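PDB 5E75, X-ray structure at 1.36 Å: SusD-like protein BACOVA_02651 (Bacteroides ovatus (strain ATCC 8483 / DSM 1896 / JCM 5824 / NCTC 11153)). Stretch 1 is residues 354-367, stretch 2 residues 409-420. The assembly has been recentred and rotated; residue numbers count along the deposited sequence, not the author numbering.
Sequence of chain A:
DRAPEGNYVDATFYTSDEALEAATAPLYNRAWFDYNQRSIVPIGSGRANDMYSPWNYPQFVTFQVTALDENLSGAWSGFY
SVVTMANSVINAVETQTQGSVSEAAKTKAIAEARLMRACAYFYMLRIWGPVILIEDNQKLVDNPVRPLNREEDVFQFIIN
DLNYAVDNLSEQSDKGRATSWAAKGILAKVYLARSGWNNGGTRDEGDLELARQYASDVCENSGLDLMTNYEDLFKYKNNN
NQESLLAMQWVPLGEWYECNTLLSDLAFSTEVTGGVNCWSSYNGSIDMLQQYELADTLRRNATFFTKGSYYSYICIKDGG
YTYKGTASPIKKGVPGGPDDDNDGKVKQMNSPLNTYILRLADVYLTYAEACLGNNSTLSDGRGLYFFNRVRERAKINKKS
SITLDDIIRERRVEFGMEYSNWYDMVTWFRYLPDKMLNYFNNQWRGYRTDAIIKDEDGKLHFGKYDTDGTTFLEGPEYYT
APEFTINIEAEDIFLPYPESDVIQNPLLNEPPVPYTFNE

Stretch 1 (354-367) NTYILRLADVYLTY
Stretch 2, residues 409-420: RERRVEFGMEYS

Stretch 1 is extended through Thr 355 and Tyr 356, turns a corner at Ile 357 (phi/psi -107/-44), is extended again through Leu 358 and Arg 359, and becomes helix from Leu 360. That helix lies antiparallel (179°) to the helix of stretch 2, axes 10.9 Å apart, so the register runs backwards: CA of Tyr 356 is 7.0 Å from CA of Glu 418, CA of Ala 361 8.0 Å from CA of Glu 414, and CA of Leu 365 7.3 Å from CA of Arg 411.

Thr 355 (chi1 m) sets CG2 4.2 Å from CD2 of Tyr 419, at the ring's edge. At Tyr 356, two waters connect the backbones: water 1 lies 2.9 Å from Tyr 356 O and 2.7 Å from Glu 418 O.

Arg 359, the N-cap residue, carries the densest polar contact. Its m, t, m side chain reaches Glu 418 and Glu 414: NE donates to Glu 418 OE1 (2.9 Å), NH2 to Glu 418 OE2 (2.7 Å), and NH1 to Glu 414 OE2 (2.9 Å). A guanidinium suits this buried site because its several N-H groups can serve two carboxylates while one flat face packs against Phe 415. A type II beta turn runs from Phe 415 to Glu 418 (m, t).

Small Ala 361 points toward stretch 2, its CB 3.5 Å from Glu 414 OE2. Asp 362 (t) points sideways, but its OD1 receives Arg 411 NH2 at 2.8 Å and NH1 at 3.0 Å, a salt bridge that pairs buried charges.

Leu 365 (m, t) is a knob among Glu 410, Arg 411, Glu 414 and Phe 415; its CD1 lies 3.7 Å from Arg 411 CG and 3.9 Å from Phe 415 CE2, its branched apolar end packing against aliphatic and aromatic carbons. Thr 366 OG1 bonds back to Asp 362 O (2.9 Å).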

# COMPACT_ATOMS: atom_id res chain seq x y z
N ASN A 354 -6.02 4.78 10.49
CA ASN A 354 -4.62 4.82 10.09
C ASN A 354 -4.46 4.32 8.66
O ASN A 354 -5.38 3.65 8.12
CB ASN A 354 -3.78 3.95 11.03
CG ASN A 354 -3.50 4.61 12.36
OD1 ASN A 354 -3.73 5.80 12.55
ND2 ASN A 354 -3.00 3.82 13.30
N THR A 355 -3.32 4.62 8.04
CA THR A 355 -3.00 4.08 6.72
C THR A 355 -1.90 3.03 6.88
O THR A 355 -0.79 3.34 7.26
CB THR A 355 -2.50 5.17 5.75
OG1 THR A 355 -3.50 6.19 5.62
CG2 THR A 355 -2.21 4.60 4.37
N TYR A 356 -2.23 1.77 6.64
CA TYR A 356 -1.24 0.71 6.78
C TYR A 356 -0.06 0.89 5.83
O TYR A 356 -0.23 1.24 4.66
CB TYR A 356 -1.87 -0.65 6.50
CG TYR A 356 -2.77 -1.16 7.59
CD1 TYR A 356 -2.24 -1.54 8.82
CD2 TYR A 356 -4.14 -1.27 7.40
CE1 TYR A 356 -3.04 -2.01 9.83
CE2 TYR A 356 -4.96 -1.76 8.43
CZ TYR A 356 -4.38 -2.11 9.65
OH TYR A 356 -5.15 -2.58 10.68
N ILE A 357 1.14 0.63 6.36
CA ILE A 357 2.34 0.49 5.56
C ILE A 357 2.75 -0.99 5.51
O ILE A 357 3.09 -1.51 4.45
CB ILE A 357 3.49 1.38 6.08
CG1 ILE A 357 3.12 2.85 5.89
CG2 ILE A 357 4.82 1.06 5.38
CD1 ILE A 357 4.09 3.85 6.56
N LEU A 358 2.69 -1.66 6.67
CA LEU A 358 2.98 -3.09 6.74
C LEU A 358 2.08 -3.82 7.75
O LEU A 358 2.05 -3.46 8.93
CB LEU A 358 4.44 -3.33 7.14
CG LEU A 358 4.89 -4.80 7.16
CD1 LEU A 358 4.91 -5.38 5.75
CD2 LEU A 358 6.24 -4.93 7.83
N ARG A 359 1.36 -4.84 7.27
CA ARG A 359 0.64 -5.77 8.14
C ARG A 359 1.38 -7.10 8.26
O ARG A 359 2.07 -7.53 7.34
CB ARG A 359 -0.77 -6.03 7.60
CG ARG A 359 -1.71 -4.88 7.78
CD ARG A 359 -3.16 -5.29 7.66
NE ARG A 359 -3.66 -5.53 6.30
CZ ARG A 359 -4.00 -6.72 5.81
NH1 ARG A 359 -3.73 -7.84 6.47
NH2 ARG A 359 -4.57 -6.79 4.63
N LEU A 360 1.15 -7.80 9.37
CA LEU A 360 1.76 -9.12 9.56
C LEU A 360 1.39 -10.10 8.44
O LEU A 360 2.24 -10.91 8.03
CB LEU A 360 1.37 -9.67 10.93
CG LEU A 360 2.02 -10.98 11.36
CD1 LEU A 360 3.52 -10.84 11.56
CD2 LEU A 360 1.35 -11.49 12.61
N ALA A 361 0.18 -10.01 7.89
CA ALA A 361 -0.19 -10.93 6.81
C ALA A 361 0.72 -10.77 5.60
O ALA A 361 0.94 -11.73 4.87
CB ALA A 361 -1.61 -10.73 6.41
N ASP A 362 1.22 -9.56 5.37
CA ASP A 362 2.18 -9.32 4.28
C ASP A 362 3.45 -10.13 4.51
O ASP A 362 4.01 -10.73 3.59
CB ASP A 362 2.47 -7.81 4.24
CG ASP A 362 3.04 -7.33 2.94
OD1 ASP A 362 3.69 -8.10 2.22
OD2 ASP A 362 2.83 -6.14 2.64
N VAL A 363 3.93 -10.13 5.76
CA VAL A 363 5.14 -10.88 6.08
C VAL A 363 4.88 -12.38 5.89
O VAL A 363 5.76 -13.09 5.39
CB VAL A 363 5.68 -10.55 7.49
CG1 VAL A 363 7.02 -11.20 7.71
CG2 VAL A 363 5.80 -9.05 7.69
N TYR A 364 3.69 -12.85 6.25
CA TYR A 364 3.33 -14.26 6.03
C TYR A 364 3.42 -14.61 4.55
O TYR A 364 4.01 -15.62 4.17
CB TYR A 364 1.91 -14.56 6.54
CG TYR A 364 1.74 -14.70 8.05
CD1 TYR A 364 2.70 -14.24 8.94
CD2 TYR A 364 0.61 -15.31 8.59
CE1 TYR A 364 2.54 -14.39 10.31
CE2 TYR A 364 0.44 -15.44 9.94
CZ TYR A 364 1.40 -14.99 10.81
OH TYR A 364 1.19 -15.19 12.15
N LEU A 365 2.81 -13.79 3.71
CA LEU A 365 2.81 -14.07 2.28
C LEU A 365 4.18 -13.89 1.65
O LEU A 365 4.55 -14.63 0.73
CB LEU A 365 1.75 -13.22 1.55
CG LEU A 365 0.30 -13.50 1.94
CD1 LEU A 365 -0.63 -12.54 1.25
CD2 LEU A 365 -0.10 -14.90 1.61
N THR A 366 4.95 -12.92 2.14
CA THR A 366 6.33 -12.72 1.69
C THR A 366 7.20 -13.93 2.01
O THR A 366 7.98 -14.39 1.18
CB THR A 366 6.93 -11.44 2.31
OG1 THR A 366 6.22 -10.31 1.80
CG2 THR A 366 8.42 -11.24 1.99
N TYR A 367 7.05 -14.47 3.21
CA TYR A 367 7.78 -15.67 3.58
C TYR A 367 7.43 -16.83 2.63
O TYR A 367 8.32 -17.52 2.13
CB TYR A 367 7.45 -16.03 5.04
CG TYR A 367 8.22 -17.20 5.62
CD1 TYR A 367 9.46 -17.58 5.13
CD2 TYR A 367 7.69 -17.91 6.69
CE1 TYR A 367 10.16 -18.65 5.68
CE2 TYR A 367 8.38 -18.99 7.24
CZ TYR A 367 9.61 -19.35 6.73
OH TYR A 367 10.28 -20.42 7.28
N ARG A 409 -2.70 -13.93 -6.63
CA ARG A 409 -4.11 -13.79 -6.36
C ARG A 409 -4.34 -13.52 -4.88
O ARG A 409 -5.14 -12.67 -4.53
CB ARG A 409 -4.87 -15.06 -6.78
CG ARG A 409 -6.39 -14.94 -6.71
CD ARG A 409 -7.05 -16.21 -7.22
NE ARG A 409 -8.48 -15.99 -7.37
CZ ARG A 409 -9.33 -16.82 -7.96
NH1 ARG A 409 -8.91 -17.97 -8.46
NH2 ARG A 409 -10.60 -16.49 -8.05
N GLU A 410 -3.62 -14.24 -4.03
CA GLU A 410 -3.79 -14.13 -2.60
C GLU A 410 -3.42 -12.74 -2.12
O GLU A 410 -4.12 -12.15 -1.28
CB GLU A 410 -2.99 -15.20 -1.84
CG GLU A 410 -3.52 -15.45 -0.42
CD GLU A 410 -4.93 -16.02 -0.42
OE1 GLU A 410 -5.31 -16.69 -1.41
OE2 GLU A 410 -5.64 -15.81 0.58
N ARG A 411 -2.32 -12.18 -2.64
CA ARG A 411 -1.94 -10.84 -2.25
C ARG A 411 -2.97 -9.81 -2.72
O ARG A 411 -3.31 -8.90 -1.96
CB ARG A 411 -0.54 -10.49 -2.77
CG ARG A 411 0.56 -11.25 -2.05
CD ARG A 411 1.94 -10.78 -2.50
NE ARG A 411 2.22 -9.44 -2.01
CZ ARG A 411 2.74 -9.15 -0.82
NH1 ARG A 411 3.17 -10.09 0.00
NH2 ARG A 411 2.91 -7.88 -0.46
N ARG A 412 -3.46 -9.93 -3.94
CA ARG A 412 -4.46 -8.97 -4.42
C ARG A 412 -5.66 -8.92 -3.49
O ARG A 412 -6.12 -7.82 -3.14
CB ARG A 412 -4.89 -9.27 -5.86
CG ARG A 412 -3.82 -8.97 -6.89
CD ARG A 412 -4.30 -9.11 -8.33
NE ARG A 412 -5.30 -8.08 -8.64
CZ ARG A 412 -6.09 -8.08 -9.71
NH1 ARG A 412 -6.03 -9.05 -10.63
NH2 ARG A 412 -6.97 -7.10 -9.86
N VAL A 413 -6.19 -10.08 -3.10
CA VAL A 413 -7.38 -10.12 -2.27
C VAL A 413 -7.09 -9.77 -0.81
O VAL A 413 -7.95 -9.20 -0.14
CB VAL A 413 -8.19 -11.46 -2.37
CG1 VAL A 413 -8.70 -11.71 -3.78
CG2 VAL A 413 -7.40 -12.63 -1.92
N GLU A 414 -5.91 -10.09 -0.31
CA GLU A 414 -5.58 -9.71 1.06
C GLU A 414 -5.42 -8.20 1.18
O GLU A 414 -5.81 -7.62 2.20
CB GLU A 414 -4.31 -10.44 1.51
CG GLU A 414 -3.92 -10.18 2.96
CD GLU A 414 -4.91 -10.66 3.98
OE1 GLU A 414 -5.73 -11.57 3.68
OE2 GLU A 414 -4.86 -10.16 5.13
N PHE A 415 -4.88 -7.56 0.14
CA PHE A 415 -4.46 -6.15 0.25
C PHE A 415 -5.23 -5.18 -0.64
O PHE A 415 -4.81 -4.04 -0.83
CB PHE A 415 -2.94 -6.00 0.05
CG PHE A 415 -2.16 -6.78 1.04
CD1 PHE A 415 -2.17 -6.39 2.37
CD2 PHE A 415 -1.46 -7.90 0.68
CE1 PHE A 415 -1.51 -7.15 3.31
CE2 PHE A 415 -0.78 -8.64 1.61
CZ PHE A 415 -0.80 -8.26 2.92
N GLY A 416 -6.37 -5.60 -1.17
CA GLY A 416 -7.18 -4.72 -1.99
C GLY A 416 -7.53 -3.42 -1.28
O GLY A 416 -7.89 -3.44 -0.10
N MET A 417 -7.39 -2.30 -1.99
CA MET A 417 -7.71 -0.97 -1.44
C MET A 417 -6.85 -0.60 -0.24
O MET A 417 -7.22 0.24 0.56
CB MET A 417 -9.21 -0.83 -1.14
CG MET A 417 -10.11 -0.95 -2.37
SD MET A 417 -9.60 0.05 -3.78
CE MET A 417 -9.40 1.67 -3.01
N GLU A 418 -5.65 -1.17 -0.16
CA GLU A 418 -4.64 -0.73 0.82
C GLU A 418 -3.46 -0.03 0.15
O GLU A 418 -2.46 0.25 0.79
CB GLU A 418 -4.14 -1.89 1.69
CG GLU A 418 -5.22 -2.38 2.63
CD GLU A 418 -4.81 -3.56 3.49
OE1 GLU A 418 -3.75 -3.50 4.17
OE2 GLU A 418 -5.60 -4.51 3.51
N TYR A 419 -3.61 0.27 -1.13
CA TYR A 419 -2.63 1.10 -1.84
C TYR A 419 -1.26 0.45 -1.90
O TYR A 419 -0.24 1.14 -1.87
CB TYR A 419 -2.58 2.51 -1.23
CG TYR A 419 -3.91 2.98 -0.63
CD1 TYR A 419 -5.07 3.06 -1.38
CD2 TYR A 419 -3.97 3.32 0.72
CE1 TYR A 419 -6.29 3.47 -0.76
CE2 TYR A 419 -5.15 3.72 1.31
CZ TYR A 419 -6.29 3.78 0.57
OH TYR A 419 -7.44 4.21 1.24
N SER A 420 -1.25 -0.87 -2.01
CA SER A 420 -0.02 -1.64 -2.03
C SER A 420 0.13 -2.56 -3.25
O SER A 420 1.24 -2.90 -3.63
CB SER A 420 0.07 -2.50 -0.77
OG SER A 420 -1.07 -3.33 -0.65
O HOH W 1 -2.74 1.28 3.29
O HOH W 2 -0.28 -0.65 2.33
O HOH W 3 4.28 -12.55 -1.17